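Local coordinates for uncharacterized peptidase Lmo0363 (Listeria monocytogenes, PDB 3L4E), which belongs to peptidase family S51, like peptidase E, and probably hydrolyses peptide bonds as a serine peptidase, at residues S120-I133 against Y148-H161. Sequence-based numbering, arbitrary orientation. Where two conformers were deposited one is given.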
loop_
_atom_site.group_PDB
_atom_site.type_symbol
_atom_site.label_atom_id
_atom_site.label_comp_id
_atom_site.label_asym_id
_atom_site.label_seq_id
_atom_site.Cartn_x
_atom_site.Cartn_y
_atom_site.Cartn_z
ATOM N N SER A 120 2.292 3.198 2.904
ATOM C CA SER A 120 3.207 2.608 3.882
ATOM C C SER A 120 3.264 1.086 3.737
ATOM O O SER A 120 3.797 0.594 2.748
ATOM C CB SER A 120 2.841 3.050 5.298
ATOM O OG SER A 120 3.089 4.437 5.447
ATOM N N ALA A 121 2.725 0.340 4.699
ATOM C CA ALA A 121 2.659 -1.127 4.568
ATOM C C ALA A 121 2.186 -1.557 3.167
ATOM O O ALA A 121 2.696 -2.529 2.590
ATOM C CB ALA A 121 1.741 -1.727 5.632
ATOM N N GLY A 122 1.213 -0.834 2.619
ATOM C CA GLY A 122 0.676 -1.168 1.307
ATOM C C GLY A 122 1.661 -0.893 0.183
ATOM O O GLY A 122 1.576 -1.500 -0.890
ATOM N N ALA A 123 2.596 0.024 0.421
ATOM C CA ALA A 123 3.720 0.223 -0.501
ATOM C C ALA A 123 4.817 -0.816 -0.279
ATOM O O ALA A 123 5.415 -1.318 -1.235
ATOM C CB ALA A 123 4.307 1.627 -0.349
ATOM N N VAL A 124 5.098 -1.128 0.981
ATOM C CA VAL A 124 6.170 -2.062 1.283
ATOM C C VAL A 124 5.913 -3.426 0.626
ATOM O O VAL A 124 6.853 -4.062 0.128
ATOM C CB VAL A 124 6.397 -2.194 2.812
ATOM C CG1 VAL A 124 7.397 -3.307 3.135
ATOM C CG2 VAL A 124 6.873 -0.872 3.391
ATOM N N ILE A 125 4.656 -3.882 0.606
ATOM C CA ILE A 125 4.379 -5.206 0.021
ATOM C C ILE A 125 4.554 -5.288 -1.503
ATOM O O ILE A 125 4.483 -6.382 -2.073
ATOM C CB ILE A 125 2.983 -5.787 0.419
ATOM C CG1 ILE A 125 1.851 -4.908 -0.109
ATOM C CG2 ILE A 125 2.877 -5.981 1.921
ATOM C CD1 ILE A 125 0.494 -5.598 -0.024
ATOM N N THR A 126 4.790 -4.156 -2.168
ATOM C CA THR A 126 5.100 -4.196 -3.602
ATOM C C THR A 126 6.536 -4.663 -3.866
ATOM O O THR A 126 6.871 -5.030 -4.986
ATOM C CB THR A 126 4.893 -2.838 -4.310
ATOM O OG1 THR A 126 5.847 -1.884 -3.825
ATOM C CG2 THR A 126 3.483 -2.309 -4.101
ATOM N N SER A 127 7.371 -4.650 -2.829
ATOM C CA SER A 127 8.770 -5.068 -2.944
ATOM C C SER A 127 8.915 -6.578 -3.091
ATOM O O SER A 127 7.950 -7.323 -2.926
ATOM C CB SER A 127 9.545 -4.622 -1.707
ATOM O OG SER A 127 9.181 -5.405 -0.579
ATOM N N PRO A 128 10.131 -7.039 -3.401
ATOM C CA PRO A 128 10.346 -8.491 -3.483
ATOM C C PRO A 128 10.170 -9.204 -2.143
ATOM O O PRO A 128 9.728 -10.347 -2.123
ATOM C CB PRO A 128 11.807 -8.600 -3.941
ATOM C CG PRO A 128 12.087 -7.287 -4.630
ATOM C CD PRO A 128 11.307 -6.273 -3.854
ATOM N N ASN A 129 10.516 -8.547 -1.041
ATOM C CA ASN A 129 10.569 -9.209 0.263
ATOM C C ASN A 129 10.545 -8.163 1.374
ATOM O O ASN A 129 11.277 -7.173 1.311
ATOM C CB ASN A 129 11.832 -10.085 0.351
ATOM C CG ASN A 129 12.025 -10.712 1.721
ATOM O OD1 ASN A 129 12.408 -10.035 2.674
ATOM N ND2 ASN A 129 11.774 -12.015 1.822
ATOM N N ILE A 130 9.704 -8.368 2.383
ATOM C CA ILE A 130 9.470 -7.322 3.381
ATOM C C ILE A 130 10.308 -7.449 4.655
ATOM O O ILE A 130 10.057 -6.747 5.631
ATOM C CB ILE A 130 7.977 -7.209 3.764
ATOM C CG1 ILE A 130 7.494 -8.485 4.472
ATOM C CG2 ILE A 130 7.141 -6.950 2.526
ATOM C CD1 ILE A 130 6.099 -8.360 5.078
ATOM N N ALA A 131 11.301 -8.330 4.652
ATOM C CA ALA A 131 12.122 -8.512 5.841
ATOM C C ALA A 131 12.709 -7.190 6.336
ATOM O O ALA A 131 12.810 -6.964 7.540
ATOM C CB ALA A 131 13.229 -9.540 5.590
ATOM N N TYR A 132 13.071 -6.313 5.403
ATOM C CA TYR A 132 13.734 -5.058 5.744
ATOM C C TYR A 132 12.890 -4.128 6.617
ATOM O O TYR A 132 13.421 -3.195 7.226
ATOM C CB TYR A 132 14.177 -4.320 4.475
ATOM C CG TYR A 132 13.038 -3.750 3.637
ATOM C CD1 TYR A 132 12.669 -2.414 3.738
ATOM C CD2 TYR A 132 12.347 -4.549 2.733
ATOM C CE1 TYR A 132 11.638 -1.890 2.968
ATOM C CE2 TYR A 132 11.319 -4.043 1.962
ATOM C CZ TYR A 132 10.967 -2.709 2.079
ATOM O OH TYR A 132 9.947 -2.210 1.299
ATOM N N ILE A 133 11.582 -4.372 6.678
ATOM C CA ILE A 133 10.693 -3.481 7.418
ATOM C C ILE A 133 10.477 -3.928 8.872
ATOM O O ILE A 133 9.752 -3.276 9.623
ATOM C CB ILE A 133 9.330 -3.285 6.676
ATOM C CG1 ILE A 133 8.774 -1.872 6.896
ATOM C CG2 ILE A 133 8.315 -4.345 7.074
ATOM C CD1 ILE A 133 9.627 -0.780 6.294
ATOM N N TYR A 148 8.765 -14.058 3.918
ATOM C CA TYR A 148 8.503 -12.636 3.779
ATOM C C TYR A 148 8.508 -12.150 2.325
ATOM O O TYR A 148 8.403 -10.952 2.070
ATOM C CB TYR A 148 9.464 -11.837 4.671
ATOM C CG TYR A 148 9.275 -12.153 6.146
ATOM C CD1 TYR A 148 8.022 -12.501 6.641
ATOM C CD2 TYR A 148 10.342 -12.112 7.038
ATOM C CE1 TYR A 148 7.830 -12.793 7.979
ATOM C CE2 TYR A 148 10.157 -12.400 8.383
ATOM C CZ TYR A 148 8.897 -12.742 8.848
ATOM O OH TYR A 148 8.692 -13.037 10.183
ATOM N N ASP A 149 8.606 -13.077 1.375
ATOM C CA ASP A 149 8.479 -12.718 -0.040
ATOM C C ASP A 149 7.119 -12.084 -0.295
ATOM O O ASP A 149 6.102 -12.600 0.161
ATOM C CB ASP A 149 8.631 -13.939 -0.931
ATOM C CG ASP A 149 10.062 -14.384 -1.065
ATOM O OD1 ASP A 149 10.963 -13.696 -0.529
ATOM O OD2 ASP A 149 10.282 -15.431 -1.708
ATOM N N ALA A 150 7.105 -10.982 -1.042
ATOM C CA ALA A 150 5.883 -10.201 -1.222
ATOM C C ALA A 150 5.414 -10.154 -2.685
ATOM O O ALA A 150 5.651 -11.104 -3.442
ATOM C CB ALA A 150 6.069 -8.805 -0.653
ATOM N N LEU A 151 4.742 -9.070 -3.080
ATOM C CA LEU A 151 4.139 -9.006 -4.417
ATOM C C LEU A 151 5.182 -8.954 -5.527
ATOM O O LEU A 151 4.922 -9.378 -6.652
ATOM C CB LEU A 151 3.176 -7.818 -4.550
ATOM C CG LEU A 151 2.006 -7.764 -3.571
ATOM C CD1 LEU A 151 1.192 -6.490 -3.800
ATOM C CD2 LEU A 151 1.127 -8.992 -3.693
ATOM N N ASN A 152 6.351 -8.408 -5.216
ATOM C CA ASN A 152 7.446 -8.400 -6.177
ATOM C C ASN A 152 7.029 -7.697 -7.469
ATOM O O ASN A 152 7.375 -8.129 -8.570
ATOM C CB ASN A 152 7.889 -9.839 -6.463
ATOM C CG ASN A 152 9.226 -9.910 -7.164
ATOM O OD1 ASN A 152 10.053 -9.007 -7.046
ATOM N ND2 ASN A 152 9.450 -10.993 -7.894
ATOM N N LEU A 153 6.263 -6.618 -7.325
ATOM C CA LEU A 153 5.826 -5.822 -8.466
ATOM C C LEU A 153 6.943 -4.944 -8.993
ATOM O O LEU A 153 6.994 -4.642 -10.179
ATOM C CB LEU A 153 4.644 -4.933 -8.076
ATOM C CG LEU A 153 3.282 -5.611 -8.018
ATOM C CD1 LEU A 153 2.361 -4.876 -7.067
ATOM C CD2 LEU A 153 2.684 -5.690 -9.413
ATOM N N VAL A 154 7.820 -4.512 -8.095
ATOM C CA VAL A 154 8.951 -3.684 -8.472
ATOM C C VAL A 154 10.214 -4.285 -7.880
ATOM O O VAL A 154 10.166 -5.014 -6.890
ATOM C CB VAL A 154 8.791 -2.222 -8.004
ATOM C CG1 VAL A 154 7.657 -1.533 -8.769
ATOM C CG2 VAL A 154 8.556 -2.158 -6.505
ATOM N N ASP A 155 11.346 -3.986 -8.493
ATOM C CA ASP A 155 12.599 -4.551 -8.025
ATOM C C ASP A 155 13.075 -3.830 -6.772
ATOM O O ASP A 155 13.916 -4.336 -6.034
ATOM C CB ASP A 155 13.660 -4.489 -9.125
ATOM C CG ASP A 155 13.327 -5.381 -10.311
ATOM O OD1 ASP A 155 12.432 -6.246 -10.183
ATOM O OD2 ASP A 155 13.968 -5.222 -11.374
ATOM N N PHE A 156 12.519 -2.650 -6.518
ATOM C CA PHE A 156 12.963 -1.850 -5.380
ATOM C C PHE A 156 12.129 -2.035 -4.109
ATOM O O PHE A 156 10.984 -2.509 -4.155
ATOM C CB PHE A 156 13.090 -0.365 -5.756
ATOM C CG PHE A 156 11.796 0.279 -6.199
ATOM C CD1 PHE A 156 10.905 0.795 -5.269
ATOM C CD2 PHE A 156 11.488 0.390 -7.546
ATOM C CE1 PHE A 156 9.729 1.407 -5.675
ATOM C CE2 PHE A 156 10.305 0.999 -7.960
ATOM C CZ PHE A 156 9.425 1.502 -7.019
ATOM N N SER A 157 12.724 -1.656 -2.977
ATOM C CA SER A 157 12.109 -1.822 -1.662
ATOM C C SER A 157 11.750 -0.476 -1.039
ATOM O O SER A 157 12.600 0.206 -0.459
ATOM C CB SER A 157 13.048 -2.593 -0.729
ATOM O OG SER A 157 13.358 -3.866 -1.264
ATOM N N THR A 158 10.481 -0.103 -1.152
ATOM C CA THR A 158 10.030 1.206 -0.701
ATOM C C THR A 158 10.156 1.333 0.809
ATOM O O THR A 158 9.724 0.453 1.555
ATOM C CB THR A 158 8.584 1.472 -1.134
ATOM O OG1 THR A 158 8.484 1.322 -2.556
ATOM C CG2 THR A 158 8.143 2.872 -0.732
ATOM N N LEU A 159 10.758 2.430 1.250
ATOM C CA LEU A 159 10.959 2.686 2.673
ATOM C C LEU A 159 10.206 3.953 3.064
ATOM O O LEU A 159 10.668 5.058 2.806
ATOM C CB LEU A 159 12.446 2.825 2.981
ATOM C CG LEU A 159 12.811 3.039 4.446
ATOM C CD1 LEU A 159 12.298 1.890 5.304
ATOM C CD2 LEU A 159 14.316 3.177 4.577
ATOM N N PRO A 160 9.029 3.793 3.683
ATOM C CA PRO A 160 8.182 4.966 3.935
ATOM C C PRO A 160 8.578 5.723 5.196
ATOM O O PRO A 160 9.318 5.205 6.048
ATOM C CB PRO A 160 6.788 4.355 4.097
ATOM C CG PRO A 160 7.058 3.002 4.678
ATOM C CD PRO A 160 8.378 2.535 4.092
ATOM N N HIS A 161 8.076 6.951 5.296
ATOM C CA HIS A 161 8.407 7.865 6.385
ATOM C C HIS A 161 9.911 8.153 6.457
ATOM O O HIS A 161 10.432 8.393 7.542
ATOM C CB HIS A 161 7.915 7.329 7.741
ATOM C CG HIS A 161 6.519 6.779 7.726
ATOM N ND1 HIS A 161 5.415 7.546 7.414
ATOM C CD2 HIS A 161 6.045 5.544 8.015
ATOM C CE1 HIS A 161 4.325 6.803 7.499
ATOM N NE2 HIS A 161 4.679 5.583 7.862
HETATM O O HOH W 1 8.622 -1.429 -3.179
HETATM O O HOH W 2 12.771 -6.328 -0.537
#
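Asn129 and Asp149 form a single beta bridge, with Ala150 N bonding to Pro128 O and Ile130 N to Tyr148 O (both 2.9 Å). Proline suits position 128, where its carbonyl accepts while the ring packs against Asn152 OD1 and Val154 O. Segment 148-161 then wraps round the turn 124-127: Leu151 N bonds to Ile125 O, and Thr126 O is gripped by Leu153 N (2.9 Å) and Val154 N (3.3 Å) from opposite faces of its carbonyl plane. Thr126 OG1, between backbone N and carbonyl carbon (chi1 67°), donates to Ala123 O. Asn129, its CG anti to the backbone N (chi1 175°), sends ND2 straight to Asp149 OD1 (3.0 Å), while its OD1 accepts from Ala131 N in an Asx turn. Ser120, whose positive phi of 50° fits the strained strand-to-helix turn of a nucleophile elbow, and His161 are the charge-relay residues by similarity; Ser120 OG lies 3.1 Å from His161 NE2. Ser120 OG is hydrogen-bonded to Ser9 O, and Asn189 holds His161 ND1. Tyr132 OH donates to Thr158 O (2.7 Å), and Ser157, being small, sets CB over one ring face, off-centre, in a CH-pi contact. Ile133 CD1 meets Leu159 CD1 at 3.9 Å, and Val124 CG2 packs on Pro160 CD.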